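Long-range contacts in type C neurotoxin (Clostridium botulinum, PDB 3PME), which probably targets the neurotoxin to nerve cells, its receptor-binding domain attaching to gangliosides and perhaps to phosphatidylethanolamine of the membrane: residues N36-N41 / G228-F233; K232-Y237 / T274-A279; S285-G290 / F343-I348; S356-S361 / S401-I406. One frame throughout, in Å; residues are numbered along the deposited sequence.

Interaction 1: residues N36-N41 / G228-F233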
# COMPACT_ATOMS: atom_id res chain seq x y z
N ASN A 36 6.80 13.14 -6.66
CA ASN A 36 6.02 12.47 -7.69
C ASN A 36 6.77 11.26 -8.23
O ASN A 36 7.02 11.15 -9.44
CB ASN A 36 5.69 13.45 -8.81
CG ASN A 36 4.73 12.87 -9.83
OD1 ASN A 36 4.21 11.76 -9.65
ND2 ASN A 36 4.48 13.61 -10.90
N THR A 37 7.16 10.36 -7.34
CA THR A 37 7.90 9.18 -7.78
C THR A 37 7.01 7.93 -7.87
O THR A 37 7.21 7.09 -8.75
CB THR A 37 9.13 8.91 -6.90
OG1 THR A 37 8.72 8.62 -5.56
CG2 THR A 37 10.06 10.11 -6.91
N ILE A 38 6.04 7.81 -6.97
CA ILE A 38 5.11 6.68 -6.97
C ILE A 38 3.68 7.17 -7.21
O ILE A 38 2.97 6.65 -8.07
CB ILE A 38 5.14 5.93 -5.62
CG1 ILE A 38 6.56 5.47 -5.28
CG2 ILE A 38 4.16 4.76 -5.63
CD1 ILE A 38 6.71 4.89 -3.89
N TYR A 39 3.28 8.17 -6.44
CA TYR A 39 1.98 8.82 -6.58
C TYR A 39 2.19 10.30 -6.89
O TYR A 39 3.17 10.90 -6.44
CB TYR A 39 1.18 8.71 -5.27
CG TYR A 39 0.53 7.37 -5.07
CD1 TYR A 39 -0.70 7.08 -5.65
CD2 TYR A 39 1.15 6.37 -4.31
CE1 TYR A 39 -1.30 5.84 -5.47
CE2 TYR A 39 0.56 5.14 -4.13
CZ TYR A 39 -0.66 4.88 -4.71
OH TYR A 39 -1.27 3.66 -4.56
N THR A 40 1.26 10.88 -7.63
CA THR A 40 1.37 12.26 -8.09
C THR A 40 1.77 13.26 -7.02
O THR A 40 2.66 14.07 -7.22
CB THR A 40 0.07 12.73 -8.74
OG1 THR A 40 -0.20 11.93 -9.90
CG2 THR A 40 0.18 14.18 -9.16
N ASN A 41 1.10 13.19 -5.87
CA ASN A 41 1.31 14.19 -4.82
C ASN A 41 2.25 13.69 -3.73
O ASN A 41 2.13 14.10 -2.57
CB ASN A 41 -0.03 14.61 -4.23
CG ASN A 41 -0.96 15.21 -5.28
OD1 ASN A 41 -0.51 15.98 -6.15
ND2 ASN A 41 -2.24 14.87 -5.22
N GLY A 228 1.11 -1.20 -1.41
CA GLY A 228 0.15 -0.14 -1.70
C GLY A 228 0.49 0.81 -2.85
O GLY A 228 -0.19 1.80 -3.06
N ASN A 229 1.56 0.50 -3.58
CA ASN A 229 1.91 1.25 -4.79
C ASN A 229 1.00 0.79 -5.94
O ASN A 229 0.48 -0.33 -5.91
CB ASN A 229 3.35 0.94 -5.24
CG ASN A 229 4.38 1.13 -4.14
OD1 ASN A 229 4.36 2.12 -3.41
ND2 ASN A 229 5.31 0.18 -4.05
N PRO A 230 0.85 1.62 -6.98
CA PRO A 230 0.12 1.13 -8.16
C PRO A 230 0.81 -0.09 -8.77
O PRO A 230 2.04 -0.10 -8.91
CB PRO A 230 0.20 2.31 -9.13
CG PRO A 230 0.27 3.52 -8.19
CD PRO A 230 1.18 3.05 -7.09
N LEU A 231 0.00 -1.09 -9.11
CA LEU A 231 0.47 -2.27 -9.82
C LEU A 231 0.69 -1.86 -11.27
O LEU A 231 -0.08 -1.07 -11.81
CB LEU A 231 -0.57 -3.39 -9.71
CG LEU A 231 -0.06 -4.80 -10.00
CD1 LEU A 231 0.76 -5.31 -8.81
CD2 LEU A 231 -1.22 -5.72 -10.28
N LYS A 232 1.76 -2.37 -11.89
CA LYS A 232 2.10 -1.98 -13.25
C LYS A 232 2.35 -3.18 -14.13
O LYS A 232 2.86 -4.20 -13.69
CB LYS A 232 3.37 -1.12 -13.25
CG LYS A 232 3.23 0.21 -12.51
CD LYS A 232 4.59 0.91 -12.35
CE LYS A 232 5.48 0.14 -11.37
NZ LYS A 232 6.75 0.88 -11.07
N PHE A 233 2.03 -3.03 -15.41
CA PHE A 233 2.43 -4.01 -16.39
C PHE A 233 3.96 -4.12 -16.46
O PHE A 233 4.66 -3.15 -16.17
CB PHE A 233 1.83 -3.66 -17.74
CG PHE A 233 0.34 -3.80 -17.78
CD1 PHE A 233 -0.25 -5.06 -17.73
CD2 PHE A 233 -0.47 -2.69 -17.84
CE1 PHE A 233 -1.63 -5.19 -17.75
CE2 PHE A 233 -1.85 -2.80 -17.86
CZ PHE A 233 -2.43 -4.05 -17.81

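Interaction 2: residues K232-Y237 / T274-A279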
# COMPACT_ATOMS: atom_id res chain seq x y z
N LYS A 232 1.76 -2.37 -11.89
CA LYS A 232 2.10 -1.98 -13.25
C LYS A 232 2.35 -3.18 -14.13
O LYS A 232 2.86 -4.20 -13.69
CB LYS A 232 3.37 -1.12 -13.25
CG LYS A 232 3.23 0.21 -12.51
CD LYS A 232 4.59 0.91 -12.35
CE LYS A 232 5.48 0.14 -11.37
NZ LYS A 232 6.75 0.88 -11.07
N PHE A 233 2.03 -3.03 -15.41
CA PHE A 233 2.43 -4.01 -16.39
C PHE A 233 3.96 -4.12 -16.46
O PHE A 233 4.66 -3.15 -16.17
CB PHE A 233 1.83 -3.66 -17.74
CG PHE A 233 0.34 -3.80 -17.78
CD1 PHE A 233 -0.25 -5.06 -17.73
CD2 PHE A 233 -0.47 -2.69 -17.84
CE1 PHE A 233 -1.63 -5.19 -17.75
CE2 PHE A 233 -1.85 -2.80 -17.86
CZ PHE A 233 -2.43 -4.05 -17.81
N ASP A 234 4.47 -5.29 -16.83
CA ASP A 234 5.92 -5.54 -16.99
C ASP A 234 6.79 -5.66 -15.73
O ASP A 234 7.81 -6.35 -15.74
CB ASP A 234 6.55 -4.50 -17.92
CG ASP A 234 5.99 -4.58 -19.30
OD1 ASP A 234 6.56 -5.34 -20.12
OD2 ASP A 234 4.97 -3.91 -19.56
N THR A 235 6.41 -5.00 -14.66
CA THR A 235 7.19 -5.06 -13.43
C THR A 235 7.21 -6.49 -12.91
O THR A 235 6.20 -7.20 -12.97
CB THR A 235 6.58 -4.10 -12.37
OG1 THR A 235 6.75 -2.75 -12.81
CG2 THR A 235 7.25 -4.26 -10.99
N GLU A 236 8.35 -6.91 -12.39
CA GLU A 236 8.43 -8.23 -11.79
C GLU A 236 7.77 -8.22 -10.43
O GLU A 236 8.01 -7.33 -9.61
CB GLU A 236 9.88 -8.71 -11.70
CG GLU A 236 10.43 -9.04 -13.08
CD GLU A 236 11.82 -9.65 -13.05
OE1 GLU A 236 12.35 -9.90 -11.95
OE2 GLU A 236 12.37 -9.89 -14.15
N TYR A 237 6.93 -9.22 -10.19
CA TYR A 237 6.30 -9.39 -8.88
C TYR A 237 6.44 -10.81 -8.39
O TYR A 237 6.27 -11.75 -9.17
CB TYR A 237 4.80 -9.09 -8.94
CG TYR A 237 4.51 -7.66 -9.26
CD1 TYR A 237 4.72 -6.66 -8.31
CD2 TYR A 237 4.01 -7.30 -10.50
CE1 TYR A 237 4.45 -5.31 -8.61
CE2 TYR A 237 3.74 -5.98 -10.80
CZ TYR A 237 3.96 -4.99 -9.86
OH TYR A 237 3.68 -3.69 -10.18
N THR A 274 5.64 -11.51 -14.51
CA THR A 274 5.28 -10.18 -14.98
C THR A 274 3.87 -10.25 -15.53
O THR A 274 3.38 -11.32 -15.89
CB THR A 274 6.22 -9.65 -16.05
OG1 THR A 274 6.21 -10.55 -17.16
CG2 THR A 274 7.64 -9.55 -15.50
N ILE A 275 3.18 -9.11 -15.54
CA ILE A 275 1.81 -9.06 -16.01
C ILE A 275 1.77 -8.32 -17.34
O ILE A 275 2.39 -7.26 -17.48
CB ILE A 275 0.88 -8.37 -14.98
CG1 ILE A 275 1.03 -9.04 -13.61
CG2 ILE A 275 -0.57 -8.42 -15.44
CD1 ILE A 275 0.31 -8.29 -12.48
N LYS A 276 1.08 -8.90 -18.30
CA LYS A 276 0.98 -8.32 -19.64
C LYS A 276 -0.46 -7.93 -19.94
O LYS A 276 -1.40 -8.56 -19.47
CB LYS A 276 1.47 -9.33 -20.69
CG LYS A 276 2.88 -9.84 -20.47
CD LYS A 276 3.87 -8.74 -20.76
CE LYS A 276 5.30 -9.24 -20.74
NZ LYS A 276 6.23 -8.12 -21.04
N SER A 277 -0.63 -6.86 -20.71
CA SER A 277 -1.97 -6.40 -21.06
C SER A 277 -2.53 -7.16 -22.25
O SER A 277 -1.86 -7.28 -23.28
CB SER A 277 -1.94 -4.91 -21.39
OG SER A 277 -3.23 -4.48 -21.78
N ALA A 278 -3.74 -7.68 -22.11
CA ALA A 278 -4.41 -8.36 -23.22
C ALA A 278 -5.09 -7.36 -24.14
O ALA A 278 -5.67 -7.73 -25.16
CB ALA A 278 -5.42 -9.36 -22.69
N ALA A 279 -4.99 -6.08 -23.79
CA ALA A 279 -5.67 -5.02 -24.52
C ALA A 279 -4.67 -4.00 -25.06
O ALA A 279 -5.05 -2.87 -25.41
CB ALA A 279 -6.71 -4.34 -23.62
O HOH W 1 3.76 -6.85 -14.07

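Interaction 3: residues S285-G290 / F343-I348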
# COMPACT_ATOMS: atom_id res chain seq x y z
N SER A 285 2.55 0.66 -17.70
CA SER A 285 1.36 1.43 -17.34
C SER A 285 0.62 0.81 -16.14
O SER A 285 0.82 -0.36 -15.82
CB SER A 285 0.41 1.62 -18.53
OG SER A 285 -0.19 0.41 -18.93
N ARG A 286 -0.20 1.61 -15.48
CA ARG A 286 -0.93 1.11 -14.31
C ARG A 286 -1.96 0.06 -14.69
O ARG A 286 -2.63 0.18 -15.73
CB ARG A 286 -1.61 2.26 -13.56
CG ARG A 286 -0.65 3.22 -12.91
CD ARG A 286 -1.39 4.39 -12.30
NE ARG A 286 -0.52 5.18 -11.44
CZ ARG A 286 -0.94 6.18 -10.66
NH1 ARG A 286 -2.22 6.52 -10.66
NH2 ARG A 286 -0.08 6.83 -9.90
N ILE A 287 -2.08 -0.96 -13.85
CA ILE A 287 -3.09 -1.99 -14.03
C ILE A 287 -4.36 -1.58 -13.30
O ILE A 287 -4.33 -1.30 -12.10
CB ILE A 287 -2.58 -3.34 -13.53
CG1 ILE A 287 -1.34 -3.75 -14.34
CG2 ILE A 287 -3.67 -4.40 -13.68
CD1 ILE A 287 -0.68 -5.04 -13.87
N LEU A 288 -5.46 -1.53 -14.03
CA LEU A 288 -6.71 -1.03 -13.49
C LEU A 288 -7.70 -2.13 -13.18
O LEU A 288 -7.68 -3.21 -13.77
CB LEU A 288 -7.35 -0.04 -14.47
CG LEU A 288 -6.48 1.15 -14.86
CD1 LEU A 288 -7.29 2.13 -15.71
CD2 LEU A 288 -5.89 1.85 -13.64
N ASN A 289 -8.58 -1.84 -12.24
CA ASN A 289 -9.70 -2.69 -11.93
C ASN A 289 -10.47 -3.15 -13.18
O ASN A 289 -10.95 -2.32 -13.96
CB ASN A 289 -10.61 -1.92 -10.97
CG ASN A 289 -11.80 -2.72 -10.52
OD1 ASN A 289 -11.68 -3.86 -10.07
ND2 ASN A 289 -12.99 -2.13 -10.65
N GLY A 290 -10.55 -4.46 -13.38
CA GLY A 290 -11.23 -5.04 -14.53
C GLY A 290 -10.38 -5.28 -15.77
O GLY A 290 -10.87 -5.82 -16.77
N PHE A 343 -6.92 -13.47 -18.17
CA PHE A 343 -7.57 -13.35 -16.88
C PHE A 343 -8.04 -11.91 -16.69
O PHE A 343 -7.62 -11.00 -17.41
CB PHE A 343 -6.59 -13.74 -15.76
CG PHE A 343 -6.12 -15.16 -15.85
CD1 PHE A 343 -6.82 -16.19 -15.23
CD2 PHE A 343 -4.99 -15.48 -16.59
CE1 PHE A 343 -6.39 -17.51 -15.33
CE2 PHE A 343 -4.54 -16.79 -16.69
CZ PHE A 343 -5.25 -17.81 -16.07
N SER A 344 -8.93 -11.70 -15.72
CA SER A 344 -9.36 -10.37 -15.35
C SER A 344 -8.94 -10.14 -13.91
O SER A 344 -9.03 -11.05 -13.09
CB SER A 344 -10.88 -10.26 -15.46
OG SER A 344 -11.28 -8.91 -15.33
N ILE A 345 -8.47 -8.94 -13.60
CA ILE A 345 -8.05 -8.66 -12.23
C ILE A 345 -8.90 -7.54 -11.62
O ILE A 345 -9.14 -6.51 -12.25
CB ILE A 345 -6.55 -8.33 -12.18
CG1 ILE A 345 -6.07 -8.16 -10.74
CG2 ILE A 345 -6.22 -7.12 -13.04
CD1 ILE A 345 -4.55 -8.09 -10.61
N LYS A 346 -9.36 -7.77 -10.40
CA LYS A 346 -10.29 -6.84 -9.77
C LYS A 346 -9.95 -6.56 -8.32
O LYS A 346 -9.46 -7.43 -7.60
CB LYS A 346 -11.72 -7.36 -9.88
CG LYS A 346 -12.25 -7.40 -11.30
CD LYS A 346 -13.73 -7.72 -11.35
CE LYS A 346 -14.27 -7.62 -12.77
NZ LYS A 346 -15.76 -7.73 -12.82
N ASN A 347 -10.22 -5.34 -7.88
CA ASN A 347 -10.12 -5.05 -6.47
C ASN A 347 -11.30 -5.72 -5.76
O ASN A 347 -12.34 -6.01 -6.36
CB ASN A 347 -10.07 -3.54 -6.23
CG ASN A 347 -8.68 -2.95 -6.46
OD1 ASN A 347 -7.66 -3.63 -6.27
ND2 ASN A 347 -8.63 -1.69 -6.86
N ILE A 348 -11.10 -6.02 -4.48
CA ILE A 348 -12.09 -6.75 -3.71
C ILE A 348 -13.21 -5.82 -3.30
O ILE A 348 -12.98 -4.83 -2.61
CB ILE A 348 -11.42 -7.42 -2.49
CG1 ILE A 348 -10.44 -8.48 -3.00
CG2 ILE A 348 -12.46 -8.02 -1.56
CD1 ILE A 348 -9.47 -8.97 -1.96
O HOH W 2 -13.38 -7.18 -16.40

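Interaction 4: residues S356-S361 / S401-I406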
# COMPACT_ATOMS: atom_id res chain seq x y z
N SER A 356 -6.06 -8.43 -4.48
CA SER A 356 -6.98 -8.47 -5.60
C SER A 356 -7.49 -9.89 -5.84
O SER A 356 -6.95 -10.86 -5.31
CB SER A 356 -6.32 -7.91 -6.87
OG SER A 356 -5.06 -8.53 -7.10
N GLN A 357 -8.57 -9.99 -6.60
CA GLN A 357 -9.07 -11.28 -7.08
C GLN A 357 -8.84 -11.41 -8.58
O GLN A 357 -8.82 -10.42 -9.31
CB GLN A 357 -10.54 -11.46 -6.70
CG GLN A 357 -10.72 -11.58 -5.19
CD GLN A 357 -12.16 -11.48 -4.73
OE1 GLN A 357 -12.93 -10.63 -5.20
NE2 GLN A 357 -12.54 -12.34 -3.79
N ILE A 358 -8.67 -12.64 -9.04
CA ILE A 358 -8.31 -12.89 -10.43
C ILE A 358 -9.31 -13.89 -10.98
O ILE A 358 -9.59 -14.91 -10.34
CB ILE A 358 -6.89 -13.45 -10.53
CG1 ILE A 358 -5.88 -12.45 -9.97
CG2 ILE A 358 -6.55 -13.77 -11.99
CD1 ILE A 358 -4.53 -13.07 -9.66
N PHE A 359 -9.86 -13.57 -12.15
CA PHE A 359 -10.94 -14.35 -12.73
C PHE A 359 -10.60 -14.74 -14.15
O PHE A 359 -9.77 -14.11 -14.79
CB PHE A 359 -12.23 -13.53 -12.76
CG PHE A 359 -12.67 -13.07 -11.40
CD1 PHE A 359 -13.47 -13.87 -10.61
CD2 PHE A 359 -12.26 -11.84 -10.91
CE1 PHE A 359 -13.87 -13.45 -9.34
CE2 PHE A 359 -12.65 -11.42 -9.64
CZ PHE A 359 -13.45 -12.23 -8.86
N SER A 360 -11.26 -15.78 -14.62
CA SER A 360 -11.20 -16.14 -16.04
C SER A 360 -12.62 -16.39 -16.53
O SER A 360 -13.45 -16.93 -15.80
CB SER A 360 -10.36 -17.41 -16.23
OG SER A 360 -10.56 -17.94 -17.52
N SER A 361 -12.88 -16.01 -17.78
CA SER A 361 -14.17 -16.31 -18.38
C SER A 361 -14.01 -17.19 -19.61
O SER A 361 -14.88 -17.22 -20.48
CB SER A 361 -14.94 -15.03 -18.70
OG SER A 361 -14.13 -14.13 -19.43
N SER A 401 -8.92 -16.60 -1.80
CA SER A 401 -9.12 -15.98 -3.12
C SER A 401 -8.37 -14.66 -3.29
O SER A 401 -8.47 -14.02 -4.35
CB SER A 401 -10.60 -15.73 -3.39
OG SER A 401 -11.05 -14.62 -2.62
N PHE A 402 -7.66 -14.23 -2.25
CA PHE A 402 -6.97 -12.95 -2.28
C PHE A 402 -5.52 -13.12 -2.73
O PHE A 402 -4.81 -13.95 -2.19
CB PHE A 402 -6.98 -12.28 -0.91
CG PHE A 402 -8.37 -11.93 -0.38
CD1 PHE A 402 -9.51 -12.10 -1.16
CD2 PHE A 402 -8.51 -11.43 0.91
CE1 PHE A 402 -10.76 -11.78 -0.66
CE2 PHE A 402 -9.76 -11.11 1.42
CZ PHE A 402 -10.88 -11.28 0.64
N TRP A 403 -5.11 -12.31 -3.71
CA TRP A 403 -3.73 -12.36 -4.23
C TRP A 403 -3.01 -11.05 -4.02
O TRP A 403 -3.60 -9.97 -4.11
CB TRP A 403 -3.74 -12.71 -5.72
CG TRP A 403 -4.42 -14.02 -5.96
CD1 TRP A 403 -5.74 -14.23 -6.17
CD2 TRP A 403 -3.80 -15.31 -5.94
NE1 TRP A 403 -6.00 -15.57 -6.30
CE2 TRP A 403 -4.82 -16.26 -6.17
CE3 TRP A 403 -2.49 -15.76 -5.76
CZ2 TRP A 403 -4.57 -17.63 -6.21
CZ3 TRP A 403 -2.25 -17.13 -5.82
CH2 TRP A 403 -3.28 -18.04 -6.04
N LYS A 404 -1.71 -11.14 -3.76
CA LYS A 404 -0.87 -9.95 -3.61
C LYS A 404 0.35 -10.10 -4.50
O LYS A 404 0.71 -11.21 -4.91
CB LYS A 404 -0.45 -9.73 -2.15
CG LYS A 404 -1.60 -9.43 -1.21
CD LYS A 404 -1.05 -9.16 0.18
CE LYS A 404 -2.10 -8.58 1.10
NZ LYS A 404 -1.50 -8.12 2.38
N PHE A 405 0.97 -8.96 -4.80
CA PHE A 405 2.07 -8.91 -5.75
C PHE A 405 3.21 -8.13 -5.13
O PHE A 405 3.13 -6.91 -4.94
CB PHE A 405 1.60 -8.27 -7.05
CG PHE A 405 0.54 -9.08 -7.76
CD1 PHE A 405 0.89 -10.06 -8.65
CD2 PHE A 405 -0.81 -8.85 -7.51
CE1 PHE A 405 -0.08 -10.83 -9.29
CE2 PHE A 405 -1.78 -9.61 -8.14
CZ PHE A 405 -1.41 -10.60 -9.04
N ILE A 406 4.30 -8.84 -4.80
CA ILE A 406 5.38 -8.18 -4.09
C ILE A 406 6.44 -7.69 -5.05
O ILE A 406 7.14 -8.49 -5.66
CB ILE A 406 6.03 -9.11 -3.05
CG1 ILE A 406 4.98 -9.67 -2.09
CG2 ILE A 406 7.11 -8.34 -2.28
CD1 ILE A 406 5.56 -10.70 -1.13
O HOH W 3 -9.04 -14.56 -6.94

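Interaction 1: residues N36-N41 / G228-F233
Two loops meet without strand pairing, their backbones coming closest at I38 and N229, whose CA atoms are 6.7 Å apart. Y39 makes the hydrogen bond and the ring contact, and I38 shares the packing. With CG anti to the carbonyl carbon (chi1 -78°), the Y39 ring reaches across to the 228-233 loop, and OH donates to G228 O at 2.6 Å. The hydroxyl lies in the carbonyl plane, at a C=O...O angle of 155°. P230 lies over one face of the ring: its CG is 4.2 Å from the ring centroid in a CH-pi contact, while its CD comes within 3.5 Å of Y39 CZ. A proline suits this place because its compact, rigid ring presents CG and CD, the latter polarised by the adjacent N, to the aromatic face. G228 adopts positive phi (89°), where a CB would collide with the carbonyl oxygen before it. I38 directs its CG2 at both neighbours, 3.7 Å from P230 CD and 3.5 Å from N229 OD1. That amide oxygen accepts from W140 NE1, and the W140 ring meets Y39 edge-to-face; N229 ND2 bonds D409. R196 adds a cation-pi contact to Y39. This buried contact joins the lectin-like N-terminal part to the trefoil C-terminal part through one direct hydrogen bond, flanked by apolar packing. Donation to a carbonyl fits a neutral phenol, and the bond, with P230 over one face, probably limits the ring's movement.

Interaction 2: residues K232-Y237 / T274-A279
Water 1 is gripped by three hydrogen bonds: it donates to K232 O and to T235 O (2.7 Å from the water), and accepts from I275 N at 2.8 Å. It thus bridges I275 N to T235 O, which are 4.4 Å apart. Beside it lies a direct bond, D234 N donating to I275 O at 2.9 Å, nearly straight at 169° and in the carbonyl plane. F233 CA leans on the same oxygen with a CA-H...O contact. In the C-terminal receptor-binding region, which belongs to the beta-trefoil clan, this turn leads into strand 238-241 and lies along strand 273-277. The F233 ring takes S277 CB over one face, 3.8 Å from its centroid, while I275 O sits at its edge; a small serine lets the ring come close. S277 OG accepts from A279 N, an ST turn just after the strand. Between partly exposed residues, K276 bends at chi2 (-71°) so that NZ reaches D234 OD1 at 2.9 Å, a salt bridge in which NZ comes from above the carboxylate plane, while OD2 accepts from Y284 N. T274 CG2 packs 3.7 Å from E236 CG, the two side chains running alongside each other. Y237 OH accepts from K232 N at 2.9 Å.

Interaction 3: residues S285-G290 / F343-I348
Polar bonds to the strand's backbone dominate this crossing, in which the loop 287-290 runs at 99° to strand 343-347. G290 N donates to I345 O at 2.7 Å, nearly along the C=O axis. Two residues of the strand further on, N347 N donates to N289 OD1 at 3.0 Å, reaching the amide oxygen from above its carbonyl plane. N289 can serve because its CG is anti to the backbone N (chi1 -178°), which carries the amide toward the strand and lets OD1 also lie 3.5 Å from K346 CB. An asparagine suits the spot, since its short arm offers an acceptor to a strand N-H. G290 has positive phi (90°), where a CB would run into the carbonyl oxygen of N289. Water forms a second kind of link: water 2 donates to G290 O at 2.9 Å and lies the same distance from S344 OG, bridging the loop to the side chain of S344. The apolar part is small. I287 and I345 meet by their CG2 methyls at 3.8 Å, crossing at about a right angle on the buried side. Of the surrounding elements, strand 292-299 begins two residues after G290 and pairs with strand 343-347, and I345 packs on I293 there; on its other edge strand 343-347 pairs with strand 356-360. N347 ND2 turns to R220 O, just beyond helix 207-218.

Interaction 4: residues S356-S361 / S401-I406
Three aromatic rings of the 401-406 segment receive the strand 356-360, one over its face and two at their edges. W403 has I358 CD1 over one face, 4.1 Å from the centroid of its five-membered ring, a CH-pi contact made by a branch crossing the indole at about a right angle. At the edge of the indole lie S356 O and water 3. F405 is met at its edge: S356 OG is 3.6 Å from CE2, and I358 CD1 comes within 4.0 Å of CZ. An isoleucine, with its slender CD1 tip, can fill the corner between W403 and F405. At the edge of F402 stands Q357 NE2, the amide and ring planes 67° apart. The backbones form a single antiparallel hydrogen-bonded pair, S356 N to W403 O at 2.9 Å and W403 N to S356 O at 2.8 Å; with the strand axes 109° apart, pairing goes no further. Q357 NE2 donates to S401 OG at 3.0 Å, with the serine oxygen in the amide plane, and is also hydrogen-bonded to L396 O. S401 OG in turn bonds S398 O. Water 3 accepts from I358 N and donates to S401 O, whereas its link to W403 NE1 is weak, that N-H going chiefly to L368 O. In this buried part of the beta-trefoil, Q357 NE2, S401 OG and W403 NE1 therefore all find polar partners, while the carbon surfaces pack.

How the interactions relate
Interactions 1 and 4 are buried and rest on aromatic contacts, whereas interactions 2 and 3 are only partly buried: interaction 2 adds a salt bridge, and interaction 3 a water bridge between partly exposed residues. Interaction 4 also holds a bridging water, but within a buried contact. Interaction 1 alone joins the N-terminal and C-terminal receptor-binding parts; the others lie within the trefoil part. Interactions 1 and 2 share K232 and F233, so one chain stretch faces the N-terminal part and then strand 273-277. Strands 343-347 and 356-360, neighbours in one sheet, carry interactions 3 and 4, whose centres are about 9 Å apart. L231 links the groups, packing against Y237, I275 and F405, while its O is probably hydrogen-bonded to I287 N.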